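Local coordinates for molybdate-binding protein MolA (Haemophilus influenzae, PDB 3PSH), which binds molybdate and tungstate, but not sulfate or phosphate, in the periplasm and serves the low-affinity molybdate importer MolBCA, at residues E228-E232 with W233-V237; P245-V248 with P249-N253; A258-Q261 with A262-D265; K276-G279 with Y280-E284. All coordinates share one frame; numbering follows the deposited sequence.

Contact 1. Residues E228-E232 with W233-V237; sequences ENVLE and WNPAV
Asn-229 and Trp-233 sit one helical turn apart, and the indole swings back along the helix to cover the backbone and CB of the asparagine. Within the turn, CB and O of Asn-229 both lie against the ring. CB of Asn-229 lies over the six-membered ring, 4.0 Å from its centroid and 18° off the normal, a CH-pi contact made by the benzo part of the indole. Nearer the middle of the indole, O of Asn-229 stands above the same ring system, 3.3 Å from Trp-233 CD2. The first torsion explains this placement: with chi1 at -72°, CG of Trp-233 lies opposite its own carbonyl carbon, and the ring is carried back toward the preceding turn.

The hydrogen bonds are those of a helix reaching its end. Trp-233 N donates to Asn-229 O at 3.0 Å, so this oxygen is gripped by an N-H and roofed by the ring of the same residue. Asn-234 N follows with a bond of 2.8 Å to Val-230 O. Asn-234 itself then leaves helical geometry with a positive phi of 49°, which turns the chain out of the helix.

Apolar contact is slight: Pro-235 CD lies 4.2 Å from Val-230 CG1. The same CD also rests near the carbonyl O of Val-230, at 3.5 Å.

Around this C-terminal end, Val-230, Trp-233 and Pro-235 all lean on Tyr-187 of strand 184-188, while Trp-233 also meets the loop residues Val-214, Thr-218 and Ile-219. Helix 227-233 thus packs beside the sheet, and the chain runs from its end straight into the sheet's next strand, 237-240.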
loop_
_atom_site.group_PDB
_atom_site.type_symbol
_atom_site.label_atom_id
_atom_site.label_comp_id
_atom_site.label_asym_id
_atom_site.label_seq_id
_atom_site.Cartn_x
_atom_site.Cartn_y
_atom_site.Cartn_z
ATOM N N GLU A 228 -8.205 -17.904 -18.439
ATOM C CA GLU A 228 -8.239 -17.505 -19.858
ATOM C C GLU A 228 -7.744 -16.018 -20.108
ATOM O O GLU A 228 -6.973 -15.715 -21.059
ATOM C CB GLU A 228 -9.616 -17.832 -20.506
ATOM C CG GLU A 228 -9.672 -17.589 -22.008
ATOM C CD GLU A 228 -8.757 -18.476 -22.826
ATOM O OE1 GLU A 228 -8.270 -19.543 -22.350
ATOM O OE2 GLU A 228 -8.468 -18.047 -23.957
ATOM N N ASN A 229 -8.188 -15.076 -19.255
ATOM C CA ASN A 229 -7.709 -13.676 -19.289
ATOM C C ASN A 229 -6.179 -13.597 -19.224
ATOM O O ASN A 229 -5.580 -12.906 -20.025
ATOM C CB ASN A 229 -8.304 -12.849 -18.116
ATOM C CG ASN A 229 -9.834 -12.743 -18.157
ATOM O OD1 ASN A 229 -10.456 -12.579 -19.222
ATOM N ND2 ASN A 229 -10.455 -12.878 -16.968
ATOM N N VAL A 230 -5.572 -14.306 -18.276
ATOM C CA VAL A 230 -4.123 -14.236 -18.078
ATOM C C VAL A 230 -3.345 -14.897 -19.264
ATOM O O VAL A 230 -2.287 -14.391 -19.715
ATOM C CB VAL A 230 -3.695 -14.974 -16.798
ATOM C CG1 VAL A 230 -2.174 -14.703 -16.512
ATOM C CG2 VAL A 230 -4.605 -14.612 -15.609
ATOM N N LEU A 231 -3.921 -15.973 -19.805
ATOM C CA LEU A 231 -3.281 -16.617 -20.993
ATOM C C LEU A 231 -3.340 -15.689 -22.202
ATOM O O LEU A 231 -2.357 -15.577 -22.946
ATOM C CB LEU A 231 -4.039 -17.878 -21.317
ATOM C CG LEU A 231 -4.012 -19.056 -20.330
ATOM C CD1 LEU A 231 -4.966 -20.226 -20.793
ATOM C CD2 LEU A 231 -2.591 -19.566 -20.108
ATOM N N GLU A 232 -4.477 -15.023 -22.369
ATOM C CA GLU A 232 -4.672 -13.967 -23.413
ATOM C C GLU A 232 -3.682 -12.782 -23.265
ATOM O O GLU A 232 -3.073 -12.308 -24.229
ATOM C CB GLU A 232 -6.147 -13.526 -23.517
ATOM C CG GLU A 232 -6.985 -14.631 -24.241
ATOM C CD GLU A 232 -8.527 -14.446 -24.199
ATOM O OE1 GLU A 232 -9.025 -13.304 -24.215
ATOM O OE2 GLU A 232 -9.275 -15.471 -24.186
ATOM N N TRP A 233 -3.481 -12.331 -22.023
ATOM C CA TRP A 233 -2.590 -11.228 -21.732
ATOM C C TRP A 233 -1.151 -11.670 -21.927
ATOM O O TRP A 233 -0.339 -10.901 -22.406
ATOM C CB TRP A 233 -2.765 -10.667 -20.259
ATOM C CG TRP A 233 -4.049 -9.916 -20.087
ATOM C CD1 TRP A 233 -4.693 -9.123 -21.018
ATOM C CD2 TRP A 233 -4.833 -9.865 -18.888
ATOM N NE1 TRP A 233 -5.836 -8.596 -20.461
ATOM C CE2 TRP A 233 -5.974 -9.075 -19.186
ATOM C CE3 TRP A 233 -4.730 -10.480 -17.623
ATOM C CZ2 TRP A 233 -7.013 -8.851 -18.226
ATOM C CZ3 TRP A 233 -5.779 -10.229 -16.655
ATOM C CH2 TRP A 233 -6.893 -9.453 -17.002
ATOM N N ASN A 234 -0.893 -12.928 -21.589
ATOM C CA ASN A 234 0.431 -13.482 -21.821
ATOM C C ASN A 234 1.612 -12.573 -21.307
ATOM O O ASN A 234 2.491 -12.096 -22.051
ATOM C CB ASN A 234 0.637 -13.905 -23.328
ATOM C CG ASN A 234 1.854 -14.781 -23.433
ATOM O OD1 ASN A 234 2.107 -15.560 -22.497
ATOM N ND2 ASN A 234 2.625 -14.657 -24.530
ATOM N N PRO A 235 1.623 -12.267 -20.007
ATOM C CA PRO A 235 2.597 -11.332 -19.538
ATOM C C PRO A 235 3.986 -11.902 -19.629
ATOM O O PRO A 235 4.167 -13.141 -19.444
ATOM C CB PRO A 235 2.270 -11.196 -18.034
ATOM C CG PRO A 235 1.411 -12.539 -17.692
ATOM C CD PRO A 235 0.627 -12.653 -18.962
ATOM N N ALA A 236 4.963 -10.986 -19.859
ATOM C CA ALA A 236 6.404 -11.347 -19.885
ATOM C C ALA A 236 6.996 -11.656 -18.500
ATOM O O ALA A 236 7.928 -12.485 -18.300
ATOM C CB ALA A 236 7.235 -10.190 -20.526
ATOM N N VAL A 237 6.375 -11.020 -17.490
ATOM C CA VAL A 237 6.887 -11.041 -16.110
ATOM C C VAL A 237 5.636 -11.187 -15.206
ATOM O O VAL A 237 4.650 -10.493 -15.413
ATOM C CB VAL A 237 7.584 -9.775 -15.790
ATOM C CG1 VAL A 237 7.976 -9.807 -14.325
ATOM C CG2 VAL A 237 8.912 -9.631 -16.567
#

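Contact 2. Residues P245-V248 with P249-N253; sequences PDVV and PQILN
Val-247 and Ile-251, one turn apart on the short helix 247-252, meet through their branch ends: CG1 of the valine lies 3.6 Å from CD1 of the isoleucine. The two side chains cross at a slant, and the isoleucine's extended outer arm (chi2 169°) carries CD1 back along the helix to reach the valine. A second apolar pair runs beside it. Val-248 and Leu-252 point the same way, side by side, with Val-248 CG1 3.8 Å from Leu-252 CD2. The third apolar contact is between sequence neighbours, where CB of Val-248 is pressed to 3.3 Å from CD of Pro-249, tighter than ordinary van der Waals packing because the proline ring closes on the backbone N.

Three backbone bonds tie the turn together. The first, from Gln-250 N to Asp-246 O, is long at 3.3 Å. The next two, Ile-251 N to Val-247 O and Leu-252 N to Val-248 O, are shorter. Pro-249 has no N-H to give to Pro-245 O; its CD comes to 3.3 Å from that oxygen instead. A proline is well tolerated here, in the first turn, where few N-H groups have a helical acceptor behind them.

The side of the helix that faces the sheet is apolar: Val-247, Val-248 and Ile-251 press on strand 237-240, Val-248 and Leu-252 on strand 268-270. Asp-246 and Gln-250, along with Pro-249, lie on the exposed side. Such a broadly amphipathic helix laid on a parallel sheet is seen here in the beta-alpha-beta crossover that joins two neighbouring strands of an alpha/beta domain of this binding protein.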
loop_
_atom_site.group_PDB
_atom_site.type_symbol
_atom_site.label_atom_id
_atom_site.label_comp_id
_atom_site.label_asym_id
_atom_site.label_seq_id
_atom_site.Cartn_x
_atom_site.Cartn_y
_atom_site.Cartn_z
ATOM N N PRO A 245 3.373 -15.236 -0.292
ATOM C CA PRO A 245 4.440 -15.968 -0.922
ATOM C C PRO A 245 3.994 -17.317 -1.488
ATOM O O PRO A 245 4.617 -17.787 -2.472
ATOM C CB PRO A 245 5.387 -16.222 0.251
ATOM C CG PRO A 245 4.507 -16.249 1.480
ATOM C CD PRO A 245 3.521 -15.140 1.173
ATOM N N ASP A 246 2.925 -17.931 -0.929
ATOM C CA ASP A 246 2.422 -19.233 -1.458
ATOM C C ASP A 246 1.996 -19.132 -2.926
ATOM O O ASP A 246 1.876 -20.179 -3.661
ATOM C CB ASP A 246 1.229 -19.740 -0.624
ATOM C CG ASP A 246 1.590 -20.119 0.830
ATOM O OD1 ASP A 246 2.806 -20.152 1.202
ATOM O OD2 ASP A 246 0.615 -20.424 1.578
ATOM N N VAL A 247 1.706 -17.909 -3.392
ATOM C CA VAL A 247 1.241 -17.766 -4.764
ATOM C C VAL A 247 2.340 -18.180 -5.781
ATOM O O VAL A 247 1.975 -18.697 -6.877
ATOM C CB VAL A 247 0.635 -16.345 -5.043
ATOM C CG1 VAL A 247 0.378 -16.179 -6.513
ATOM C CG2 VAL A 247 -0.610 -16.172 -4.194
ATOM N N VAL A 248 3.604 -18.032 -5.468
ATOM C CA VAL A 248 4.669 -18.377 -6.430
ATOM C C VAL A 248 4.731 -19.918 -6.708
ATOM O O VAL A 248 4.599 -20.315 -7.864
ATOM C CB VAL A 248 6.025 -17.840 -5.958
ATOM C CG1 VAL A 248 7.229 -18.278 -6.862
ATOM C CG2 VAL A 248 5.992 -16.235 -5.927
ATOM N N PRO A 249 4.875 -20.744 -5.670
ATOM C CA PRO A 249 4.851 -22.230 -5.961
ATOM C C PRO A 249 3.569 -22.708 -6.579
ATOM O O PRO A 249 3.632 -23.571 -7.442
ATOM C CB PRO A 249 5.210 -22.879 -4.593
ATOM C CG PRO A 249 4.600 -21.769 -3.600
ATOM C CD PRO A 249 5.190 -20.505 -4.257
ATOM N N GLN A 250 2.423 -22.140 -6.202
ATOM C CA GLN A 250 1.113 -22.364 -6.804
ATOM C C GLN A 250 1.181 -22.186 -8.312
ATOM O O GLN A 250 0.728 -23.055 -9.082
ATOM C CB GLN A 250 0.151 -21.358 -6.192
ATOM C CG GLN A 250 -1.253 -21.404 -6.603
ATOM C CD GLN A 250 -2.088 -20.725 -5.524
ATOM O OE1 GLN A 250 -1.769 -20.838 -4.316
ATOM N NE2 GLN A 250 -3.078 -19.951 -5.944
ATOM N N ILE A 251 1.664 -21.031 -8.749
ATOM C CA ILE A 251 1.775 -20.748 -10.153
ATOM C C ILE A 251 2.790 -21.663 -10.854
ATOM O O ILE A 251 2.479 -22.221 -11.913
ATOM C CB ILE A 251 2.190 -19.268 -10.326
ATOM C CG1 ILE A 251 0.904 -18.432 -10.116
ATOM C CG2 ILE A 251 2.672 -19.041 -11.774
ATOM C CD1 ILE A 251 1.215 -16.896 -9.985
ATOM N N LEU A 252 3.944 -21.837 -10.248
ATOM C CA LEU A 252 5.036 -22.597 -10.838
ATOM C C LEU A 252 4.602 -24.081 -11.015
ATOM O O LEU A 252 5.067 -24.734 -11.950
ATOM C CB LEU A 252 6.253 -22.486 -9.932
ATOM C CG LEU A 252 7.336 -21.423 -10.177
ATOM C CD1 LEU A 252 6.825 -20.183 -10.805
ATOM C CD2 LEU A 252 8.353 -21.153 -9.058
ATOM N N ASN A 253 3.746 -24.593 -10.136
ATOM C CA ASN A 253 3.381 -26.049 -10.128
ATOM C C ASN A 253 2.042 -26.282 -10.843
ATOM O O ASN A 253 1.528 -27.408 -10.906
ATOM C CB ASN A 253 3.316 -26.551 -8.702
ATOM C CG ASN A 253 4.650 -26.340 -7.936
ATOM O OD1 ASN A 253 5.760 -26.222 -8.510
ATOM N ND2 ASN A 253 4.520 -26.232 -6.603
#

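Contact 3. Residues A258-Q261 with A262-D265; sequences ANIQ and ALKD
Ile-260 and Lys-264 form the firm part of this turn, through the backbone. Lys-264 N donates to Ile-260 O at 3.0 Å in an almost straight bond, 173° at the hydrogen, and Leu-263 N adds a weak, bent one to the same oxygen. One residue on, Asp-265 N bonds to Gln-261 O at 3.0 Å. Ile-260 occupies the N-cap position of helix 261-264. On its buried side, CB of Ile-260 meets CD2 of Leu-263 at 4.2 Å; Ile-260 also packs on Val-230 and Leu-231 of helix 227-233, and Leu-263 on Ile-238.

The solvent side, where Lys-264 and Asp-265 are exposed, is looser. Lys-264 runs back over the preceding loop, CG anti to its carbonyl carbon (chi1 -72°), so its methylenes lie along backbone oxygens, CD 3.3 Å from Asn-259 O. The ammonium ends in a weak bond to that oxygen, Lys-264 NZ to Asn-259 O at 3.3 Å. Farther along, Asp-265 OD2 lies 3.5 Å from Gln-261 CG.

The turn is therefore held by main-chain bonds and greasy inner contacts; the bond that the ammonium of Lys-264 makes across it is weak, and its charge, being exposed, probably does not depend on it.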
loop_
_atom_site.group_PDB
_atom_site.type_symbol
_atom_site.label_atom_id
_atom_site.label_comp_id
_atom_site.label_asym_id
_atom_site.label_seq_id
_atom_site.Cartn_x
_atom_site.Cartn_y
_atom_site.Cartn_z
ATOM N N ALA A 258 1.590 -22.976 -17.468
ATOM C CA ALA A 258 2.915 -23.324 -18.051
ATOM C C ALA A 258 3.360 -22.662 -19.380
ATOM O O ALA A 258 4.590 -22.500 -19.633
ATOM C CB ALA A 258 3.075 -24.865 -18.150
ATOM N N ASN A 259 2.381 -22.304 -20.212
ATOM C CA ASN A 259 2.630 -21.727 -21.527
ATOM C C ASN A 259 2.656 -20.197 -21.511
ATOM O O ASN A 259 3.070 -19.572 -22.468
ATOM C CB ASN A 259 1.600 -22.154 -22.569
ATOM C CG ASN A 259 1.788 -23.588 -23.013
ATOM O OD1 ASN A 259 0.835 -24.181 -23.465
ATOM N ND2 ASN A 259 3.007 -24.147 -22.898
ATOM N N ILE A 260 2.197 -19.583 -20.430
ATOM C CA ILE A 260 2.504 -18.171 -20.302
ATOM C C ILE A 260 4.007 -17.814 -20.422
ATOM O O ILE A 260 4.920 -18.411 -19.842
ATOM C CB ILE A 260 1.912 -17.645 -18.961
ATOM C CG1 ILE A 260 0.398 -17.796 -18.972
ATOM C CG2 ILE A 260 2.361 -16.259 -18.748
ATOM C CD1 ILE A 260 -0.047 -17.641 -17.503
ATOM N N GLN A 261 4.238 -16.749 -21.183
ATOM C CA GLN A 261 5.584 -16.251 -21.441
ATOM C C GLN A 261 6.406 -16.120 -20.155
ATOM O O GLN A 261 7.487 -16.666 -20.060
ATOM C CB GLN A 261 5.555 -14.956 -22.258
ATOM C CG GLN A 261 6.936 -14.354 -22.733
ATOM C CD GLN A 261 6.792 -12.842 -23.195
ATOM O OE1 GLN A 261 5.632 -12.247 -23.285
ATOM N NE2 GLN A 261 7.981 -12.182 -23.429
ATOM N N ALA A 262 5.901 -15.472 -19.095
ATOM C CA ALA A 262 6.708 -15.452 -17.866
ATOM C C ALA A 262 7.079 -16.850 -17.288
ATOM O O ALA A 262 8.108 -16.980 -16.646
ATOM C CB ALA A 262 5.963 -14.580 -16.728
ATOM N N LEU A 263 6.171 -17.807 -17.358
ATOM C CA LEU A 263 6.495 -19.170 -16.863
ATOM C C LEU A 263 7.717 -19.755 -17.647
ATOM O O LEU A 263 8.731 -20.233 -17.017
ATOM C CB LEU A 263 5.267 -20.065 -16.903
ATOM C CG LEU A 263 4.420 -20.049 -15.592
ATOM C CD1 LEU A 263 5.251 -20.403 -14.332
ATOM C CD2 LEU A 263 3.745 -18.692 -15.371
ATOM N N LYS A 264 7.495 -19.753 -18.979
ATOM C CA LYS A 264 8.477 -20.307 -19.957
ATOM C C LYS A 264 9.855 -19.693 -19.674
ATOM O O LYS A 264 10.894 -20.406 -19.835
ATOM C CB LYS A 264 8.099 -20.020 -21.426
ATOM C CG LYS A 264 6.890 -20.838 -21.914
ATOM C CD LYS A 264 6.297 -20.024 -23.082
ATOM C CE LYS A 264 5.766 -20.877 -24.192
ATOM N NZ LYS A 264 4.945 -20.078 -25.159
ATOM N N ASP A 265 9.878 -18.384 -19.313
ATOM C CA ASP A 265 11.097 -17.586 -19.197
ATOM C C ASP A 265 11.676 -17.536 -17.747
ATOM O O ASP A 265 12.747 -16.927 -17.524
ATOM C CB ASP A 265 10.977 -16.097 -19.789
ATOM C CG ASP A 265 10.827 -16.079 -21.278
ATOM O OD1 ASP A 265 11.388 -17.063 -21.863
ATOM O OD2 ASP A 265 10.277 -15.125 -21.901
#

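Contact 4. Residues K276-G279 with Y280-E284; sequences KAWG and YPMPE. With MOO (molybdate ion), chain B.
Met-282 brings its sulfur to the Trp-278 indole at a slant, SD 3.8 Å from CZ3, a Met-aromatic contact. Its CG touches both the indole and Lys-276, lying 3.8 Å from Trp-278 CE3 and from Lys-276 CD, beside the point where those two meet. There the lysine's aliphatic chain lies over one face of the indole, CD standing 3.5 Å above the ring plane toward the rim, while O4 of the molybdate lies over the opposite face. The lysine bends only at its last torsion (chi4 71°), which turns NZ onto Glu-284. Lys-276 NZ makes a salt bridge of 2.6 Å to Glu-284 OE2, on the lone pair pointing away from the other carboxylate oxygen. The buried pair has further partners: Glu-273 O takes a bond from Lys-276 NZ, and Asn-30 and Gln-34 donate to OE2 and OE1 of Glu-284.

The chain reverses between these segments, their directions 163° apart, and the bend forms part of the molybdate pocket in the cleft of this family 8 solute-binding protein. Two successive amides at the bend hold the oxyanion: Gly-279 N gives a nearly straight bond of 2.8 Å to O1 of the molybdate, and Tyr-280 N one of 3.0 Å to O3. O3 also lies at the edge of the Tyr-280 ring, close to its plane, and the hydroxyl of that tyrosine is bonded to Asn-92. His-26, Gln-27, Tyr-196 and Arg-243 complete the hydrogen bonding of the ion, Arg-243 also making a cation-pi contact with Trp-278. Across the bend, water 1 donates to both Lys-276 O and Tyr-280 O, at 2.8 Å each.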
loop_
_atom_site.group_PDB
_atom_site.type_symbol
_atom_site.label_atom_id
_atom_site.label_comp_id
_atom_site.label_asym_id
_atom_site.label_seq_id
_atom_site.Cartn_x
_atom_site.Cartn_y
_atom_site.Cartn_z
ATOM N N LYS A 276 5.932 -2.873 -2.203
ATOM C CA LYS A 276 4.473 -3.135 -2.192
ATOM C C LYS A 276 3.736 -2.653 -3.454
ATOM O O LYS A 276 3.422 -1.457 -3.602
ATOM C CB LYS A 276 3.873 -2.476 -0.953
ATOM C CG LYS A 276 4.611 -2.954 0.261
ATOM C CD LYS A 276 3.921 -2.282 1.531
ATOM C CE LYS A 276 4.234 -3.092 2.845
ATOM N NZ LYS A 276 5.662 -2.883 3.196
ATOM N N ALA A 277 3.504 -3.591 -4.366
ATOM C CA ALA A 277 2.676 -3.174 -5.511
ATOM C C ALA A 277 1.214 -3.338 -5.205
ATOM O O ALA A 277 0.491 -4.030 -5.882
ATOM C CB ALA A 277 3.057 -3.926 -6.783
ATOM N N TRP A 278 0.815 -2.505 -4.256
ATOM C CA TRP A 278 -0.484 -2.717 -3.633
ATOM C C TRP A 278 -1.472 -1.765 -4.335
ATOM O O TRP A 278 -1.126 -0.910 -5.138
ATOM C CB TRP A 278 -0.364 -2.247 -2.175
ATOM C CG TRP A 278 0.275 -3.214 -1.296
ATOM C CD1 TRP A 278 0.894 -4.462 -1.673
ATOM C CD2 TRP A 278 0.379 -3.122 0.121
ATOM N NE1 TRP A 278 1.354 -5.093 -0.534
ATOM C CE2 TRP A 278 1.005 -4.314 0.573
ATOM C CE3 TRP A 278 -0.088 -2.180 1.082
ATOM C CZ2 TRP A 278 1.234 -4.552 1.965
ATOM C CZ3 TRP A 278 0.090 -2.470 2.452
ATOM C CH2 TRP A 278 0.806 -3.593 2.869
ATOM N N GLY A 279 -2.753 -1.928 -4.042
ATOM C CA GLY A 279 -3.709 -1.001 -4.662
ATOM C C GLY A 279 -3.585 0.422 -4.124
ATOM O O GLY A 279 -3.973 1.358 -4.797
ATOM N N TYR A 280 -2.986 0.562 -2.952
ATOM C CA TYR A 280 -2.650 1.871 -2.312
ATOM C C TYR A 280 -1.105 2.113 -2.315
ATOM O O TYR A 280 -0.347 1.178 -1.925
ATOM C CB TYR A 280 -3.124 1.890 -0.796
ATOM C CG TYR A 280 -4.630 1.950 -0.626
ATOM C CD1 TYR A 280 -5.269 3.080 -0.050
ATOM C CD2 TYR A 280 -5.400 0.845 -0.970
ATOM C CE1 TYR A 280 -6.690 3.118 0.118
ATOM C CE2 TYR A 280 -6.798 0.880 -0.847
ATOM C CZ TYR A 280 -7.409 2.003 -0.255
ATOM O OH TYR A 280 -8.816 1.959 -0.158
ATOM N N PRO A 281 -0.643 3.384 -2.470
ATOM C CA PRO A 281 0.772 3.673 -2.445
ATOM C C PRO A 281 1.264 3.677 -0.964
ATOM O O PRO A 281 0.549 4.193 -0.076
ATOM C CB PRO A 281 0.821 5.069 -2.996
ATOM C CG PRO A 281 -0.517 5.805 -2.483
ATOM C CD PRO A 281 -1.472 4.627 -2.714
ATOM N N MET A 282 2.508 3.243 -0.754
ATOM C CA MET A 282 3.122 3.267 0.559
ATOM C C MET A 282 4.485 3.851 0.347
ATOM O O MET A 282 5.079 3.644 -0.732
ATOM C CB MET A 282 3.267 1.835 1.156
ATOM C CG MET A 282 2.021 0.967 1.286
ATOM S SD MET A 282 1.139 1.142 2.927
ATOM C CE MET A 282 0.972 2.916 3.092
ATOM N N PRO A 283 4.958 4.649 1.320
ATOM C CA PRO A 283 6.148 5.430 1.058
ATOM C C PRO A 283 7.322 4.560 0.695
ATOM O O PRO A 283 8.127 4.990 -0.155
ATOM C CB PRO A 283 6.428 6.160 2.395
ATOM C CG PRO A 283 5.503 5.404 3.490
ATOM C CD PRO A 283 4.354 4.858 2.678
ATOM N N GLU A 284 7.490 3.419 1.356
ATOM C CA GLU A 284 8.629 2.519 0.993
ATOM C C GLU A 284 8.510 1.897 -0.358
ATOM O O GLU A 284 9.538 1.510 -0.947
ATOM C CB GLU A 284 8.861 1.410 2.063
ATOM C CG GLU A 284 7.746 0.346 2.180
ATOM C CD GLU A 284 6.496 0.705 2.971
ATOM O OE1 GLU A 284 6.263 1.912 3.229
ATOM O OE2 GLU A 284 5.755 -0.247 3.329
HETATM MO MO MOO B . -4.117 -2.988 -0.855
HETATM O O1 MOO B . -3.598 -3.868 -2.204
HETATM O O2 MOO B . -5.809 -2.674 -0.920
HETATM O O3 MOO B . -3.317 -1.487 -0.812
HETATM O O4 MOO B . -3.554 -3.827 0.509
HETATM O O HOH W 1 2.410 0.521 -1.845
#

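Contacts 1, 2 and 3 belong to one region of the chain, around the parallel sheet that includes strands 237-240 and 268-270, whereas contact 4 lies near the middle of the molecule at the molybdate. Contacts 1 and 3 touch, their centres about 9 Å apart: Asn-234 OD1 takes a bond from Gln-261 N at 2.8 Å, and Pro-235 O one from Ala-262 N at 2.9 Å. Contact 3 meets contact 2 through Leu-263, which packs on Ile-251 and Leu-252. Contact 4 touches none of them; its centre is about 22 Å from that of contact 2, where the side chain of Val-247 is about 13 Å from the ion.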